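Local coordinates for protein tripeptidase (Staphylococcus aureus subsp. aureus, PDB 3RZA) that probably hydrolyses tripeptides as a metal-dependent peptidase of the M20 family, with a zinc ion held in its presumed active site, at residues 93-98 with 181-186; 151-156 with 176-181; 189-194 with 378-383; 318-323 with 354-359. All coordinates share one frame; numbering follows the deposited sequence.

Contact 1: residues 93-98 with 181-186; sequences LYLTSH and FGYAID. With ZN (zinc ion), chain C.
Two neighbouring parallel strands of the central sheet lead to the zinc site: strand 93-98 ends in H98, and D186 follows just beyond strand 181-184; their side chains cross at about a right angle where both bind the zinc ion. Along the shared edge Y94, T96, Y183 and I185 exchange four backbone hydrogen bonds with the opposite segment, the ladder running from Y94 N to F181 O (3.1 Å) up to I185 N and T96 O (2.9 Å). Glycine suits position 182: having no side chain, it lets the Y94 ring lie against its backbone, with Y94 CE1 3.4 Å from G182 CA, while Y183 N sits over one face of that ring. Y94 OH hydrogen-bonds to S355 OG of strand 355-359, on the far side of 181-184. T96 CG2 packs on A184 CB of the same face, at 3.6 Å. On the other face L93 CD1 meets the edge of the Y183 ring at CE2, 3.5 Å away, and L95 CD2 approaches the same edge. Beyond the ladder, I185 is the centre of an inverse gamma turn that redirects the chain and brings D186 round to the metal. H98 NE2 and D186 OD1 each lie 2.1 Å from zinc, and the imidazole and carboxylate planes stand 68° apart. D186 OD1 is also hydrogen-bonded to Y362 OH; D186 OD2 is farther from the metal, at 2.7 Å. D129 and a water join them. Nitrogen and carboxylate ligands with a metal-bound water are consistent with zinc polarising water for peptide hydrolysis, as in other M20 peptidases.

Contact 2: residues 151-156 with 176-181; sequences HGQIQF and LLDADF
This is a polar surface contact at the N-terminal end of strand 154-159, in which Q153 and Q155 use their side-chain amides to hold D178 and L176 of the loop that leads into strand 181-184. The two segments lie at the two ends of a connection, through the short helix 167-171, from strand 154-159 to the parallel strand 181-184. These strands are not adjacent: strand 93-98 lies between them, and A179 and Q155 both touch Y94 on it. Glutamine is apt here because one planar amide can offer a donor and an acceptor to a loop that has no strand partner. Q155 does exactly this. Its OE1 accepts from D178 N at 2.7 Å, and its NE2 gives a hydrogen to L176 O at 3.1 Å, lying in the plane of that carbonyl. With both ends of the amide engaged, its rotation is fixed, and T80 OG1 of the neighbouring strand gives NE2 a further partner. In Q153, CG lies opposite its own backbone N (chi1 -171°) and the chain continues extended, which takes the amide across to D178, the two side chains meeting at about a right angle. D178 is shared: besides accepting from Q153, its OD2 forms a salt bridge with K92, whose positive charge would favour an ionised carboxylate. Q153 NE2 also makes a weak bond to D178 O, 3.1 Å away. The stronger bond, from Q153 NE2 to D178 OD2, is 3.0 Å long and almost straight (175°), yet it reaches the oxygen from above the carboxylate plane, 59° out of it.

Contact 3: residues 189-194 with 378-383; sequences ADVGTT and NLLASQ
Q383, on helix 374-393, reaches V191 and G192 of the turn that precedes strand 194-209. From CB the chain runs extended through CG, which sits opposite the backbone N (chi1 -162°), and CD, so the amide is delivered well clear of the helix. OE1 passes V191 CG1 at 3.7 Å and accepts from a water, 2.7 Å away, which in turn accepts from G192 N at 2.9 Å. NE2 donates to a second water, again at 2.7 Å; this one gives a hydrogen to T194 OG1 (3.0 Å) and, weakly, to T193 O. NE2 is also hydrogen-bonded to S326 OG on helix 318-329. A glutamine is long enough to serve turn, water and neighbouring helix together, with its direct touch on the turn being van der Waals and its polar links passing through water. V191 supplies the apolar part of the contact: CG1 rests 3.7 Å from L380 N and 4.0 Å from L379 CB, so the compact branched side chain fits against the helix backbone, while L380 itself also packs on I185. D190 to T193 form a turn closed by T193 N to D190 O at 3.0 Å. G192 has a positive phi of 95°, a conformation that suits glycine, and this is a type II beta turn with glycine in its third position, leading into strand 194-209 and packed against helix 374-393.

Contact 4: residues 318-323 with 354-359; sequences AVVKIA and PSVILG
A helix laid along a strand of the central sheet is the basis of this contact: V319, V320 and A323 of helix 318-329 press on P354, V356 and L358 at strand 355-359. The short axes are nearly parallel, 22° apart, with 8.6 Å at closest approach, and no hydrogen bond joins the two segments. V319 and V356 reach toward each other tip to tip, with CG2 of V319 4.0 Å from CG2 of V356 and the two CG1 methyls also 4.0 Å apart. Having a branch at CB, each valine offers two methyls to the other, which makes a broad, rigid surface. V319 takes the rotamer with CG1 between backbone N and carbonyl carbon (chi1 65°), bringing that methyl 4.1 Å from P354 CB. V320 comes in at about a right angle, its CG2 meeting V356 CG1 at 4.1 Å, so V356 is gripped by two successive helix residues. One turn on from V319, the small A323 presents only its CB, and L358 makes up the reach by extending CD2 to it, 4.1 Å away. V356 and L358, two apart on the strand, and P354 just before it, meet the helix from the same side of the chain, L358 through the end of its side chain. T194 of the adjacent strand 194-209 flanks V356 and A323. Such aliphatic helix-on-sheet packing is characteristic of the alpha/beta catalytic domain of M20 peptidases.

In the fold
Contacts 1, 2 and 4 follow one sheet, in which strands 154-159, 93-98, 181-184 and 355-359 are successive parallel neighbours. The centre of contact 1 lies about 10 Å from that of contact 2 and about 9 Å from that of contact 4; F181 belongs to both 1 and 2. The centre of contact 3 lies about 12 Å from that of contact 4, to which T193 and G359 join it, and about 20 Å from that of contact 2. Along the chain, contact 2 opens and closes between the two segments of contact 1, and contact 4 falls between those of contact 3. Segments distant in sequence thus build what is probably the catalytic domain, with zinc bound near the ends of strands 93-98 and 181-184.

Contact 1: residues 93-98 with 181-186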
loop_
_atom_site.group_PDB
_atom_site.type_symbol
_atom_site.label_atom_id
_atom_site.label_comp_id
_atom_site.label_asym_id
_atom_site.label_seq_id
_atom_site.Cartn_x
_atom_site.Cartn_y
_atom_site.Cartn_z
ATOM N N LEU A 93 3.053 -31.037 37.839
ATOM C CA LEU A 93 2.285 -30.585 36.684
ATOM C C LEU A 93 2.337 -29.091 36.603
ATOM O O LEU A 93 2.431 -28.417 37.642
ATOM C CB LEU A 93 0.819 -31.005 36.859
ATOM C CG LEU A 93 -0.184 -30.670 35.756
ATOM C CD1 LEU A 93 0.271 -31.219 34.390
ATOM C CD2 LEU A 93 -1.513 -31.239 36.158
ATOM N N TYR A 94 2.254 -28.552 35.387
ATOM C CA TYR A 94 1.892 -27.154 35.202
ATOM C C TYR A 94 0.753 -27.023 34.211
ATOM O O TYR A 94 0.559 -27.881 33.369
ATOM C CB TYR A 94 3.098 -26.264 34.797
ATOM C CG TYR A 94 3.279 -26.105 33.309
ATOM C CD1 TYR A 94 3.920 -27.091 32.568
ATOM C CD2 TYR A 94 2.783 -24.980 32.629
ATOM C CE1 TYR A 94 4.059 -26.987 31.205
ATOM C CE2 TYR A 94 2.915 -24.871 31.253
ATOM C CZ TYR A 94 3.566 -25.882 30.542
ATOM O OH TYR A 94 3.716 -25.770 29.172
ATOM N N LEU A 95 -0.002 -25.935 34.351
ATOM C CA LEU A 95 -1.071 -25.570 33.432
ATOM C C LEU A 95 -0.861 -24.111 33.096
ATOM O O LEU A 95 -0.495 -23.346 33.984
ATOM C CB LEU A 95 -2.424 -25.761 34.104
ATOM C CG LEU A 95 -2.771 -27.164 34.595
ATOM C CD1 LEU A 95 -3.997 -27.086 35.527
ATOM C CD2 LEU A 95 -3.020 -28.102 33.401
ATOM N N THR A 96 -1.094 -23.723 31.841
ATOM C CA THR A 96 -0.942 -22.328 31.406
ATOM C C THR A 96 -2.093 -21.831 30.531
ATOM O O THR A 96 -2.620 -22.573 29.707
ATOM C CB THR A 96 0.426 -22.052 30.696
ATOM O OG1 THR A 96 0.571 -20.650 30.453
ATOM C CG2 THR A 96 0.544 -22.777 29.385
ATOM N N SER A 97 -2.544 -20.609 30.832
ATOM C CA SER A 97 -3.408 -19.836 29.971
ATOM C C SER A 97 -2.869 -18.429 29.918
ATOM O O SER A 97 -1.994 -18.089 30.685
ATOM C CB SER A 97 -4.843 -19.853 30.506
ATOM O OG SER A 97 -5.529 -20.999 30.021
ATOM N N HIS A 98 -3.340 -17.647 28.959
ATOM C CA HIS A 98 -2.915 -16.246 28.818
ATOM C C HIS A 98 -4.069 -15.289 29.157
ATOM O O HIS A 98 -5.226 -15.556 28.817
ATOM C CB HIS A 98 -2.329 -15.962 27.428
ATOM C CG HIS A 98 -3.289 -16.105 26.299
ATOM N ND1 HIS A 98 -4.005 -15.045 25.791
ATOM C CD2 HIS A 98 -3.537 -17.154 25.482
ATOM C CE1 HIS A 98 -4.703 -15.453 24.745
ATOM N NE2 HIS A 98 -4.426 -16.727 24.530
ATOM N N PHE A 181 5.930 -32.011 33.393
ATOM C CA PHE A 181 5.229 -31.797 32.115
ATOM C C PHE A 181 4.004 -30.928 32.341
ATOM O O PHE A 181 3.642 -30.626 33.492
ATOM C CB PHE A 181 4.823 -33.142 31.463
ATOM C CG PHE A 181 4.075 -34.084 32.389
ATOM C CD1 PHE A 181 2.687 -33.934 32.615
ATOM C CD2 PHE A 181 4.740 -35.132 33.023
ATOM C CE1 PHE A 181 2.001 -34.800 33.470
ATOM C CE2 PHE A 181 4.050 -36.012 33.867
ATOM C CZ PHE A 181 2.679 -35.831 34.105
ATOM N N GLY A 182 3.356 -30.516 31.256
ATOM C CA GLY A 182 2.110 -29.803 31.390
ATOM C C GLY A 182 1.361 -29.429 30.157
ATOM O O GLY A 182 1.580 -29.985 29.101
ATOM N N TYR A 183 0.391 -28.535 30.341
ATOM C CA TYR A 183 -0.667 -28.319 29.381
ATOM C C TYR A 183 -0.940 -26.851 29.196
ATOM O O TYR A 183 -1.214 -26.153 30.177
ATOM C CB TYR A 183 -1.939 -29.004 29.851
ATOM C CG TYR A 183 -1.737 -30.478 30.027
ATOM C CD1 TYR A 183 -1.726 -31.332 28.919
ATOM C CD2 TYR A 183 -1.449 -31.018 31.296
ATOM C CE1 TYR A 183 -1.499 -32.702 29.074
ATOM C CE2 TYR A 183 -1.213 -32.381 31.457
ATOM C CZ TYR A 183 -1.245 -33.222 30.347
ATOM O OH TYR A 183 -0.982 -34.577 30.509
ATOM N N ALA A 184 -0.877 -26.382 27.950
ATOM C CA ALA A 184 -1.422 -25.068 27.583
ATOM C C ALA A 184 -2.897 -25.239 27.245
ATOM O O ALA A 184 -3.230 -25.982 26.339
ATOM C CB ALA A 184 -0.650 -24.483 26.430
ATOM N N ILE A 185 -3.775 -24.574 28.003
ATOM C CA ILE A 185 -5.221 -24.695 27.834
ATOM C C ILE A 185 -5.632 -23.627 26.818
ATOM O O ILE A 185 -6.228 -22.598 27.174
ATOM C CB ILE A 185 -5.996 -24.533 29.211
ATOM C CG1 ILE A 185 -5.393 -25.455 30.313
ATOM C CG2 ILE A 185 -7.497 -24.836 29.029
ATOM C CD1 ILE A 185 -5.943 -25.175 31.716
ATOM N N ASP A 186 -5.278 -23.851 25.548
ATOM C CA ASP A 186 -5.312 -22.793 24.533
ATOM C C ASP A 186 -5.179 -23.298 23.052
ATOM O O ASP A 186 -4.501 -22.675 22.253
ATOM C CB ASP A 186 -4.183 -21.759 24.844
ATOM C CG ASP A 186 -4.291 -20.470 24.022
ATOM O OD1 ASP A 186 -5.420 -20.029 23.739
ATOM O OD2 ASP A 186 -3.240 -19.881 23.674
HETATM ZN ZN ZN C . -5.147 -18.035 23.005
HETATM O O HOH W 1 -4.464 -17.873 21.040
#

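Contact 2: residues 151-156 with 176-181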
loop_
_atom_site.group_PDB
_atom_site.type_symbol
_atom_site.label_atom_id
_atom_site.label_comp_id
_atom_site.label_asym_id
_atom_site.label_seq_id
_atom_site.Cartn_x
_atom_site.Cartn_y
_atom_site.Cartn_z
ATOM N N HIS A 151 -3.867 -34.137 45.515
ATOM C CA HIS A 151 -3.170 -33.819 44.271
ATOM C C HIS A 151 -1.673 -33.693 44.528
ATOM O O HIS A 151 -1.243 -33.430 45.657
ATOM C CB HIS A 151 -3.706 -32.507 43.695
ATOM C CG HIS A 151 -3.704 -31.387 44.685
ATOM N ND1 HIS A 151 -2.573 -30.657 44.993
ATOM C CD2 HIS A 151 -4.678 -30.925 45.498
ATOM C CE1 HIS A 151 -2.865 -29.783 45.935
ATOM N NE2 HIS A 151 -4.140 -29.907 46.241
ATOM N N GLY A 152 -0.889 -33.841 43.463
ATOM C CA GLY A 152 0.514 -33.445 43.466
ATOM C C GLY A 152 0.681 -31.936 43.358
ATOM O O GLY A 152 -0.289 -31.163 43.491
ATOM N N GLN A 153 1.926 -31.518 43.152
ATOM C CA GLN A 153 2.240 -30.122 42.937
ATOM C C GLN A 153 1.668 -29.741 41.598
ATOM O O GLN A 153 1.796 -30.508 40.652
ATOM C CB GLN A 153 3.748 -29.883 42.933
ATOM C CG GLN A 153 4.163 -28.427 42.920
ATOM C CD GLN A 153 5.658 -28.273 43.081
ATOM O OE1 GLN A 153 6.183 -28.490 44.163
ATOM N NE2 GLN A 153 6.357 -27.944 41.990
ATOM N N ILE A 154 1.033 -28.564 41.541
ATOM C CA ILE A 154 0.478 -28.001 40.311
ATOM C C ILE A 154 0.880 -26.528 40.259
ATOM O O ILE A 154 0.672 -25.798 41.243
ATOM C CB ILE A 154 -1.078 -28.082 40.260
ATOM C CG1 ILE A 154 -1.592 -29.437 40.750
ATOM C CG2 ILE A 154 -1.555 -27.839 38.852
ATOM C CD1 ILE A 154 -3.101 -29.515 40.844
ATOM N N GLN A 155 1.464 -26.102 39.141
ATOM C CA GLN A 155 1.701 -24.671 38.872
ATOM C C GLN A 155 0.718 -24.135 37.828
ATOM O O GLN A 155 0.416 -24.824 36.849
ATOM C CB GLN A 155 3.141 -24.419 38.445
ATOM C CG GLN A 155 4.110 -24.627 39.574
ATOM C CD GLN A 155 5.514 -24.175 39.256
ATOM O OE1 GLN A 155 6.048 -24.499 38.207
ATOM N NE2 GLN A 155 6.136 -23.467 40.184
ATOM N N PHE A 156 0.195 -22.929 38.079
ATOM C CA PHE A 156 -0.704 -22.237 37.173
ATOM C C PHE A 156 0.051 -21.028 36.665
ATOM O O PHE A 156 0.382 -20.127 37.453
ATOM C CB PHE A 156 -1.973 -21.828 37.899
ATOM C CG PHE A 156 -2.809 -22.997 38.322
ATOM C CD1 PHE A 156 -2.492 -23.715 39.462
ATOM C CD2 PHE A 156 -3.908 -23.398 37.564
ATOM C CE1 PHE A 156 -3.247 -24.817 39.838
ATOM C CE2 PHE A 156 -4.688 -24.490 37.949
ATOM C CZ PHE A 156 -4.360 -25.200 39.075
ATOM N N LEU A 176 11.346 -19.780 37.999
ATOM C CA LEU A 176 10.089 -19.910 38.733
ATOM C C LEU A 176 9.338 -21.226 38.440
ATOM O O LEU A 176 8.477 -21.607 39.228
ATOM C CB LEU A 176 9.177 -18.708 38.454
ATOM C CG LEU A 176 9.702 -17.334 38.899
ATOM C CD1 LEU A 176 8.822 -16.195 38.373
ATOM C CD2 LEU A 176 9.836 -17.250 40.437
ATOM N N LEU A 177 9.646 -21.896 37.317
ATOM C CA LEU A 177 8.946 -23.116 36.916
ATOM C C LEU A 177 9.528 -24.342 37.591
ATOM O O LEU A 177 10.731 -24.443 37.768
ATOM C CB LEU A 177 8.992 -23.310 35.391
ATOM C CG LEU A 177 8.448 -22.198 34.486
ATOM C CD1 LEU A 177 8.251 -22.734 33.074
ATOM C CD2 LEU A 177 7.141 -21.603 35.006
ATOM N N ASP A 178 8.653 -25.284 37.939
ATOM C CA ASP A 178 9.044 -26.544 38.571
ATOM C C ASP A 178 7.954 -27.556 38.223
ATOM O O ASP A 178 6.948 -27.688 38.960
ATOM C CB ASP A 178 9.206 -26.366 40.095
ATOM C CG ASP A 178 9.642 -27.634 40.799
ATOM O OD1 ASP A 178 10.320 -28.468 40.182
ATOM O OD2 ASP A 178 9.332 -27.788 41.997
ATOM N N ALA A 179 8.119 -28.203 37.065
ATOM C CA ALA A 179 7.154 -29.183 36.554
ATOM C C ALA A 179 7.868 -30.226 35.708
ATOM O O ALA A 179 8.842 -29.908 35.035
ATOM C CB ALA A 179 6.081 -28.481 35.725
ATOM N N ASP A 180 7.372 -31.461 35.757
ATOM C CA ASP A 180 7.810 -32.558 34.866
ATOM C C ASP A 180 7.173 -32.482 33.467
ATOM O O ASP A 180 7.779 -32.899 32.494
ATOM C CB ASP A 180 7.470 -33.908 35.488
ATOM C CG ASP A 180 8.226 -34.160 36.799
ATOM O OD1 ASP A 180 9.472 -34.124 36.781
ATOM O OD2 ASP A 180 7.573 -34.382 37.839
ATOM N N PHE A 181 5.930 -32.011 33.393
ATOM C CA PHE A 181 5.229 -31.797 32.115
ATOM C C PHE A 181 4.004 -30.928 32.341
ATOM O O PHE A 181 3.642 -30.626 33.492
ATOM C CB PHE A 181 4.823 -33.142 31.463
ATOM C CG PHE A 181 4.075 -34.084 32.389
ATOM C CD1 PHE A 181 2.687 -33.934 32.615
ATOM C CD2 PHE A 181 4.740 -35.132 33.023
ATOM C CE1 PHE A 181 2.001 -34.800 33.470
ATOM C CE2 PHE A 181 4.050 -36.012 33.867
ATOM C CZ PHE A 181 2.679 -35.831 34.105
#

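Contact 3: residues 189-194 with 378-383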
loop_
_atom_site.group_PDB
_atom_site.type_symbol
_atom_site.label_atom_id
_atom_site.label_comp_id
_atom_site.label_asym_id
_atom_site.label_seq_id
_atom_site.Cartn_x
_atom_site.Cartn_y
_atom_site.Cartn_z
ATOM N N ALA A 189 -9.456 -26.363 18.975
ATOM C CA ALA A 189 -9.833 -27.741 18.706
ATOM C C ALA A 189 -10.914 -28.114 19.714
ATOM O O ALA A 189 -11.075 -27.460 20.733
ATOM C CB ALA A 189 -8.615 -28.699 18.825
ATOM N N ASP A 190 -11.665 -29.151 19.400
ATOM C CA ASP A 190 -12.716 -29.635 20.284
ATOM C C ASP A 190 -12.114 -30.025 21.652
ATOM O O ASP A 190 -10.954 -30.503 21.727
ATOM C CB ASP A 190 -13.412 -30.866 19.679
ATOM C CG ASP A 190 -14.120 -30.584 18.330
ATOM O OD1 ASP A 190 -14.337 -29.405 17.941
ATOM O OD2 ASP A 190 -14.446 -31.578 17.654
ATOM N N VAL A 191 -12.890 -29.847 22.720
ATOM C CA VAL A 191 -12.466 -30.345 24.039
ATOM C C VAL A 191 -12.295 -31.892 23.989
ATOM O O VAL A 191 -13.149 -32.604 23.436
ATOM C CB VAL A 191 -13.420 -29.925 25.170
ATOM C CG1 VAL A 191 -12.898 -30.398 26.540
ATOM C CG2 VAL A 191 -13.605 -28.384 25.180
ATOM N N GLY A 192 -11.142 -32.372 24.480
ATOM C CA GLY A 192 -10.758 -33.786 24.410
ATOM C C GLY A 192 -9.873 -34.108 23.205
ATOM O O GLY A 192 -9.470 -35.258 23.026
ATOM N N THR A 193 -9.590 -33.100 22.368
ATOM C CA THR A 193 -8.522 -33.167 21.362
ATOM C C THR A 193 -7.281 -32.467 21.898
ATOM O O THR A 193 -7.391 -31.413 22.525
ATOM C CB THR A 193 -8.988 -32.524 20.048
ATOM O OG1 THR A 193 -10.112 -33.276 19.567
ATOM C CG2 THR A 193 -7.869 -32.520 18.994
ATOM N N THR A 194 -6.106 -33.082 21.674
ATOM C CA THR A 194 -4.815 -32.589 22.198
ATOM C C THR A 194 -3.897 -32.302 21.020
ATOM O O THR A 194 -3.696 -33.163 20.179
ATOM C CB THR A 194 -4.136 -33.663 23.111
ATOM O OG1 THR A 194 -5.056 -34.065 24.115
ATOM C CG2 THR A 194 -2.878 -33.125 23.776
ATOM N N ASN A 378 -17.943 -26.527 30.387
ATOM C CA ASN A 378 -18.169 -27.575 31.414
ATOM C C ASN A 378 -17.224 -28.762 31.252
ATOM O O ASN A 378 -16.561 -29.164 32.207
ATOM C CB ASN A 378 -19.629 -28.054 31.383
ATOM C CG ASN A 378 -20.627 -26.962 31.777
ATOM O OD1 ASN A 378 -20.276 -25.994 32.471
ATOM N ND2 ASN A 378 -21.890 -27.111 31.322
ATOM N N LEU A 379 -17.137 -29.296 30.032
ATOM C CA LEU A 379 -16.223 -30.418 29.744
ATOM C C LEU A 379 -14.746 -30.092 29.964
ATOM O O LEU A 379 -13.999 -30.971 30.408
ATOM C CB LEU A 379 -16.430 -30.966 28.297
ATOM C CG LEU A 379 -17.736 -31.738 28.038
ATOM C CD1 LEU A 379 -17.895 -31.963 26.542
ATOM C CD2 LEU A 379 -17.801 -33.094 28.812
ATOM N N LEU A 380 -14.324 -28.864 29.640
ATOM C CA LEU A 380 -12.912 -28.445 29.801
ATOM C C LEU A 380 -12.502 -28.384 31.266
ATOM O O LEU A 380 -11.431 -28.860 31.622
ATOM C CB LEU A 380 -12.642 -27.070 29.154
ATOM C CG LEU A 380 -11.197 -26.502 29.201
ATOM C CD1 LEU A 380 -10.211 -27.414 28.411
ATOM C CD2 LEU A 380 -11.156 -25.027 28.691
ATOM N N ALA A 381 -13.324 -27.721 32.085
ATOM C CA ALA A 381 -13.146 -27.719 33.548
ATOM C C ALA A 381 -13.141 -29.141 34.134
ATOM O O ALA A 381 -12.275 -29.477 34.950
ATOM C CB ALA A 381 -14.231 -26.865 34.215
ATOM N N SER A 382 -14.062 -29.988 33.676
ATOM C CA SER A 382 -14.066 -31.413 34.086
ATOM C C SER A 382 -12.798 -32.149 33.628
ATOM O O SER A 382 -12.268 -32.966 34.384
ATOM C CB SER A 382 -15.308 -32.114 33.559
ATOM O OG SER A 382 -16.454 -31.479 34.083
ATOM N N GLN A 383 -12.293 -31.815 32.420
ATOM C CA GLN A 383 -11.070 -32.437 31.895
ATOM C C GLN A 383 -9.823 -32.021 32.671
ATOM O O GLN A 383 -9.033 -32.863 33.021
ATOM C CB GLN A 383 -10.849 -32.127 30.422
ATOM C CG GLN A 383 -9.846 -33.098 29.756
ATOM C CD GLN A 383 -9.349 -32.649 28.422
ATOM O OE1 GLN A 383 -9.635 -31.526 27.958
ATOM N NE2 GLN A 383 -8.574 -33.527 27.773
HETATM O O HOH W 2 -9.173 -30.476 25.508
HETATM O O HOH W 3 -7.655 -33.042 25.276
#

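Contact 4: residues 318-323 with 354-359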
loop_
_atom_site.group_PDB
_atom_site.type_symbol
_atom_site.label_atom_id
_atom_site.label_comp_id
_atom_site.label_asym_id
_atom_site.label_seq_id
_atom_site.Cartn_x
_atom_site.Cartn_y
_atom_site.Cartn_z
ATOM N N ALA A 318 4.116 -39.675 28.747
ATOM C CA ALA A 318 3.141 -39.533 29.845
ATOM C C ALA A 318 2.176 -38.372 29.650
ATOM O O ALA A 318 0.969 -38.528 29.851
ATOM C CB ALA A 318 3.872 -39.369 31.193
ATOM N N VAL A 319 2.718 -37.211 29.260
ATOM C CA VAL A 319 1.904 -36.008 29.049
ATOM C C VAL A 319 0.789 -36.182 27.997
ATOM O O VAL A 319 -0.319 -35.656 28.178
ATOM C CB VAL A 319 2.785 -34.754 28.730
ATOM C CG1 VAL A 319 3.536 -34.898 27.389
ATOM C CG2 VAL A 319 1.947 -33.496 28.760
ATOM N N VAL A 320 1.070 -36.931 26.929
ATOM C CA VAL A 320 0.082 -37.195 25.874
ATOM C C VAL A 320 -0.944 -38.221 26.338
ATOM O O VAL A 320 -2.145 -38.026 26.175
ATOM C CB VAL A 320 0.752 -37.705 24.574
ATOM C CG1 VAL A 320 -0.296 -37.960 23.496
ATOM C CG2 VAL A 320 1.832 -36.726 24.067
ATOM N N LYS A 321 -0.461 -39.309 26.930
ATOM C CA LYS A 321 -1.327 -40.396 27.412
ATOM C C LYS A 321 -2.307 -39.964 28.511
ATOM O O LYS A 321 -3.466 -40.357 28.496
ATOM C CB LYS A 321 -0.480 -41.587 27.892
ATOM C CG LYS A 321 0.325 -42.285 26.750
ATOM C CD LYS A 321 -0.568 -43.255 25.951
ATOM C CE LYS A 321 -0.158 -43.418 24.468
ATOM N NZ LYS A 321 -0.800 -42.420 23.522
ATOM N N ILE A 322 -1.851 -39.125 29.434
ATOM C CA ILE A 322 -2.730 -38.556 30.480
ATOM C C ILE A 322 -3.829 -37.631 29.877
ATOM O O ILE A 322 -5.006 -37.711 30.279
ATOM C CB ILE A 322 -1.905 -37.850 31.582
ATOM C CG1 ILE A 322 -1.060 -38.885 32.357
ATOM C CG2 ILE A 322 -2.812 -37.097 32.531
ATOM C CD1 ILE A 322 0.134 -38.280 33.137
ATOM N N ALA A 323 -3.483 -36.830 28.866
ATOM C CA ALA A 323 -4.495 -35.981 28.170
ATOM C C ALA A 323 -5.552 -36.824 27.448
ATOM O O ALA A 323 -6.771 -36.525 27.506
ATOM C CB ALA A 323 -3.815 -35.018 27.173
ATOM N N PRO A 354 8.077 -30.980 28.736
ATOM C CA PRO A 354 7.136 -31.490 27.734
ATOM C C PRO A 354 5.733 -30.918 27.881
ATOM O O PRO A 354 5.118 -31.070 28.929
ATOM C CB PRO A 354 7.121 -33.003 28.006
ATOM C CG PRO A 354 8.461 -33.295 28.509
ATOM C CD PRO A 354 8.950 -32.071 29.220
ATOM N N SER A 355 5.273 -30.224 26.850
ATOM C CA SER A 355 4.012 -29.503 26.903
ATOM C C SER A 355 3.193 -29.783 25.655
ATOM O O SER A 355 3.726 -29.773 24.557
ATOM C CB SER A 355 4.262 -28.014 27.055
ATOM O OG SER A 355 5.068 -27.750 28.197
ATOM N N VAL A 356 1.903 -30.047 25.851
ATOM C CA VAL A 356 0.932 -30.230 24.770
ATOM C C VAL A 356 -0.217 -29.258 25.042
ATOM O O VAL A 356 -0.316 -28.700 26.147
ATOM C CB VAL A 356 0.441 -31.721 24.703
ATOM C CG1 VAL A 356 1.657 -32.665 24.592
ATOM C CG2 VAL A 356 -0.398 -32.072 25.889
ATOM N N ILE A 357 -1.069 -29.052 24.042
ATOM C CA ILE A 357 -2.024 -27.960 24.042
ATOM C C ILE A 357 -3.420 -28.585 23.977
ATOM O O ILE A 357 -3.710 -29.341 23.048
ATOM C CB ILE A 357 -1.820 -26.960 22.844
ATOM C CG1 ILE A 357 -0.344 -26.844 22.424
ATOM C CG2 ILE A 357 -2.367 -25.564 23.189
ATOM C CD1 ILE A 357 0.593 -26.328 23.568
ATOM N N LEU A 358 -4.260 -28.273 24.970
ATOM C CA LEU A 358 -5.592 -28.842 25.085
ATOM C C LEU A 358 -6.581 -28.020 24.286
ATOM O O LEU A 358 -6.569 -26.782 24.363
ATOM C CB LEU A 358 -6.049 -28.853 26.545
ATOM C CG LEU A 358 -5.195 -29.629 27.536
ATOM C CD1 LEU A 358 -5.756 -29.410 28.955
ATOM C CD2 LEU A 358 -5.108 -31.124 27.168
ATOM N N GLY A 359 -7.465 -28.700 23.556
ATOM C CA GLY A 359 -8.573 -28.043 22.887
ATOM C C GLY A 359 -9.481 -27.357 23.887
ATOM O O GLY A 359 -9.847 -27.964 24.895
#